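Local coordinates for protein of unknown function with a Fic domain (Bacteroides thetaiotaomicron VPI-5482, PDB 3CUC), which is of unknown function but carries a Fic domain, a mostly helical fold, together with the sequence signature of an autoinhibited Fic protein, at residues Ser40-Glu44 / Gly200-Arg204. Residues are numbered along the deposited sequence.
Sequences SNHLE and GRIAR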
ATOM      1  N   SER A  40      -5.797   5.806  -2.941  1.00 45.29           N
ATOM      2  CA  SER A  40      -5.323   4.504  -3.404  1.00 46.32           C
ATOM      3  C   SER A  40      -6.245   3.974  -4.501  1.00 46.66           C
ATOM      4  O   SER A  40      -5.780   3.374  -5.462  1.00 47.86           O
ATOM      5  CB  SER A  40      -5.193   3.511  -2.236  1.00 46.56           C
ATOM      6  OG  SER A  40      -4.591   2.284  -2.629  1.00 47.45           O
ATOM      7  N   ASN A  41      -7.544   4.225  -4.370  1.00 46.48           N
ATOM      8  CA  ASN A  41      -8.509   3.833  -5.401  1.00 46.27           C
ATOM      9  C   ASN A  41      -8.524   4.785  -6.599  1.00 45.45           C
ATOM     10  O   ASN A  41      -8.720   4.362  -7.737  1.00 44.55           O
ATOM     11  CB  ASN A  41      -9.916   3.718  -4.809  1.00 46.76           C
ATOM     12  CG  ASN A  41     -10.086   2.491  -3.937  1.00 47.67           C
ATOM     13  OD1 ASN A  41     -10.044   2.583  -2.713  1.00 46.42           O
ATOM     14  ND2 ASN A  41     -10.276   1.332  -4.566  1.00 47.29           N
ATOM     15  N   HIS A  42      -8.311   6.070  -6.348  1.00 45.82           N
ATOM     16  CA  HIS A  42      -8.279   7.041  -7.435  1.00 47.07           C
ATOM     17  C   HIS A  42      -7.100   6.782  -8.371  1.00 47.60           C
ATOM     18  O   HIS A  42      -7.227   6.954  -9.578  1.00 48.63           O
ATOM     19  CB  HIS A  42      -8.223   8.471  -6.901  1.00 47.50           C
ATOM     20  CG  HIS A  42      -9.041   9.435  -7.697  1.00 49.53           C
ATOM     21  ND1 HIS A  42     -10.385   9.623  -7.469  1.00 53.96           N
ATOM     22  CD2 HIS A  42      -8.714  10.252  -8.724  1.00 50.70           C
ATOM     23  CE1 HIS A  42     -10.852  10.521  -8.316  1.00 53.86           C
ATOM     24  NE2 HIS A  42      -9.857  10.922  -9.087  1.00 51.55           N
ATOM     25  N   LEU A  43      -5.967   6.362  -7.809  1.00 47.69           N
ATOM     26  CA  LEU A  43      -4.790   5.976  -8.601  1.00 48.33           C
ATOM     27  C   LEU A  43      -5.116   4.913  -9.668  1.00 48.58           C
ATOM     28  O   LEU A  43      -4.482   4.869 -10.718  1.00 49.33           O
ATOM     29  CB  LEU A  43      -3.660   5.462  -7.682  1.00 48.45           C
ATOM     30  CG  LEU A  43      -2.775   6.485  -6.955  1.00 47.12           C
ATOM     31  CD1 LEU A  43      -2.110   5.846  -5.748  1.00 44.47           C
ATOM     32  CD2 LEU A  43      -1.726   7.065  -7.900  1.00 41.28           C
ATOM     33  N   GLU A  44      -6.104   4.063  -9.395  1.00 48.74           N
ATOM     34  CA  GLU A  44      -6.467   2.980 -10.305  1.00 48.86           C
ATOM     35  C   GLU A  44      -7.734   3.303 -11.108  1.00 48.78           C
ATOM     36  O   GLU A  44      -8.345   2.407 -11.687  1.00 49.36           O
ATOM     37  CB  GLU A  44      -6.660   1.672  -9.518  1.00 48.97           C
ATOM     38  CG  GLU A  44      -5.494   1.298  -8.586  1.00 50.83           C
ATOM     39  CD  GLU A  44      -4.175   1.065  -9.324  1.00 53.96           C
ATOM     40  OE1 GLU A  44      -4.213   0.708 -10.518  1.00 54.66           O
ATOM     41  OE2 GLU A  44      -3.093   1.240  -8.715  1.00 54.69           O
ATOM     42  N   GLY A 200      -2.016  -2.804  -7.592  1.00 48.90           N
ATOM     43  CA  GLY A 200      -1.610  -1.491  -7.116  1.00 48.21           C
ATOM     44  C   GLY A 200      -2.068  -1.278  -5.689  1.00 47.79           C
ATOM     45  O   GLY A 200      -1.302  -0.853  -4.832  1.00 48.26           O
ATOM     46  N   ARG A 201      -3.326  -1.594  -5.432  1.00 47.60           N
ATOM     47  CA  ARG A 201      -3.913  -1.396  -4.111  1.00 47.83           C
ATOM     48  C   ARG A 201      -3.359  -2.347  -3.067  1.00 47.18           C
ATOM     49  O   ARG A 201      -3.245  -1.974  -1.903  1.00 47.58           O
ATOM     50  CB  ARG A 201      -5.434  -1.535  -4.186  1.00 48.47           C
ATOM     51  CG  ARG A 201      -6.109  -0.311  -4.767  1.00 48.38           C
ATOM     52  CD  ARG A 201      -7.522  -0.610  -5.181  1.00 47.74           C
ATOM     53  NE  ARG A 201      -7.578  -1.209  -6.507  1.00 47.49           N
ATOM     54  CZ  ARG A 201      -8.676  -1.711  -7.053  1.00 43.56           C
ATOM     55  NH1 ARG A 201      -9.823  -1.691  -6.388  1.00 46.31           N
ATOM     56  NH2 ARG A 201      -8.623  -2.241  -8.273  1.00 46.27           N
ATOM     57  N   ILE A 202      -3.026  -3.570  -3.482  1.00 46.64           N
ATOM     58  CA  ILE A 202      -2.419  -4.541  -2.577  1.00 46.12           C
ATOM     59  C   ILE A 202      -1.034  -4.051  -2.182  1.00 45.87           C
ATOM     60  O   ILE A 202      -0.706  -4.030  -1.003  1.00 46.61           O
ATOM     61  CB  ILE A 202      -2.309  -5.952  -3.194  1.00 45.93           C
ATOM     62  CG1 ILE A 202      -3.701  -6.532  -3.486  1.00 46.23           C
ATOM     63  CG2 ILE A 202      -1.547  -6.885  -2.254  1.00 42.31           C
ATOM     64  CD1 ILE A 202      -4.482  -6.913  -2.246  1.00 48.01           C
ATOM     65  N   ALA A 203      -0.237  -3.645  -3.168  1.00 45.56           N
ATOM     66  CA  ALA A 203       1.098  -3.105  -2.901  1.00 45.32           C
ATOM     67  C   ALA A 203       1.035  -2.028  -1.821  1.00 45.67           C
ATOM     68  O   ALA A 203       1.748  -2.097  -0.819  1.00 46.46           O
ATOM     69  CB  ALA A 203       1.720  -2.547  -4.168  1.00 44.40           C
ATOM     70  N   ARG A 204       0.153  -1.053  -2.015  1.00 45.21           N
ATOM     71  CA  ARG A 204       0.073   0.083  -1.110  1.00 45.05           C
ATOM     72  C   ARG A 204      -0.486  -0.314   0.245  1.00 45.43           C
ATOM     73  O   ARG A 204      -0.105   0.255   1.272  1.00 46.81           O
ATOM     74  CB  ARG A 204      -0.745   1.207  -1.737  1.00 45.08           C
ATOM     75  CG  ARG A 204       0.005   1.915  -2.862  1.00 45.54           C
ATOM     76  CD  ARG A 204      -0.760   3.114  -3.395  1.00 46.51           C
ATOM     77  NE  ARG A 204      -1.966   2.692  -4.112  1.00 50.48           N
ATOM     78  CZ  ARG A 204      -2.001   2.261  -5.375  1.00 46.22           C
ATOM     79  NH1 ARG A 204      -0.898   2.189  -6.111  1.00 45.47           N
ATOM     80  NH2 ARG A 204      -3.153   1.901  -5.906  1.00 42.75           N
TER
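Arg204 dominates this contact. Its NH2 donates to Glu44 OE2 at 2.9 Å in a nearly straight, charge-assisted hydrogen bond, a salt bridge, while its NE donates to Ser40 OG at 3.0 Å. A weak, bent bond from Arg204 NH2 to Ser40 O, also 3.0 Å, adds the backbone to the set. Arginine suits the position because its planar guanidinium directs N-H groups several ways: NE and one N-H of NH2 face the serine hydroxyl and carbonyl, the other N-H of NH2 the carboxylate four residues further on; Arg204 NH1 is left to bond the hydroxyl of Tyr229. Leu43 covers one face of this guanidinium, with CD1 3.6 Å from Arg204 NE, giving the charge a nonpolar lid.

Glu44 reaches the arginine past Gly200, whose CA lies 3.5 Å from Glu44 OE2. A CB there would point at the carboxylate and collide with it, so the missing side chain matters. Further along, Ser40 OG touches Arg201 CG at 3.7 Å and Asn41 packs against the same side chain. The small serine allows close approach, the CA atoms of Ser40 and Arg201 being 6.1 Å apart. The charged end of Arg201 turns to a salt bridge with Glu73 of helix 68-89.

Gly200, Arg201 and Arg204 close the Fic signature HPFx(D/E)GNGRxxR, whereas Ser40 to Glu44 match the first five positions of the inhibitory (S/T)xxxE(G/N) motif. A glutamate paired with the second arginine of the signature is typical of Fic proteins with an N-terminal inhibitory helix, and is consistent with an autoinhibited active site.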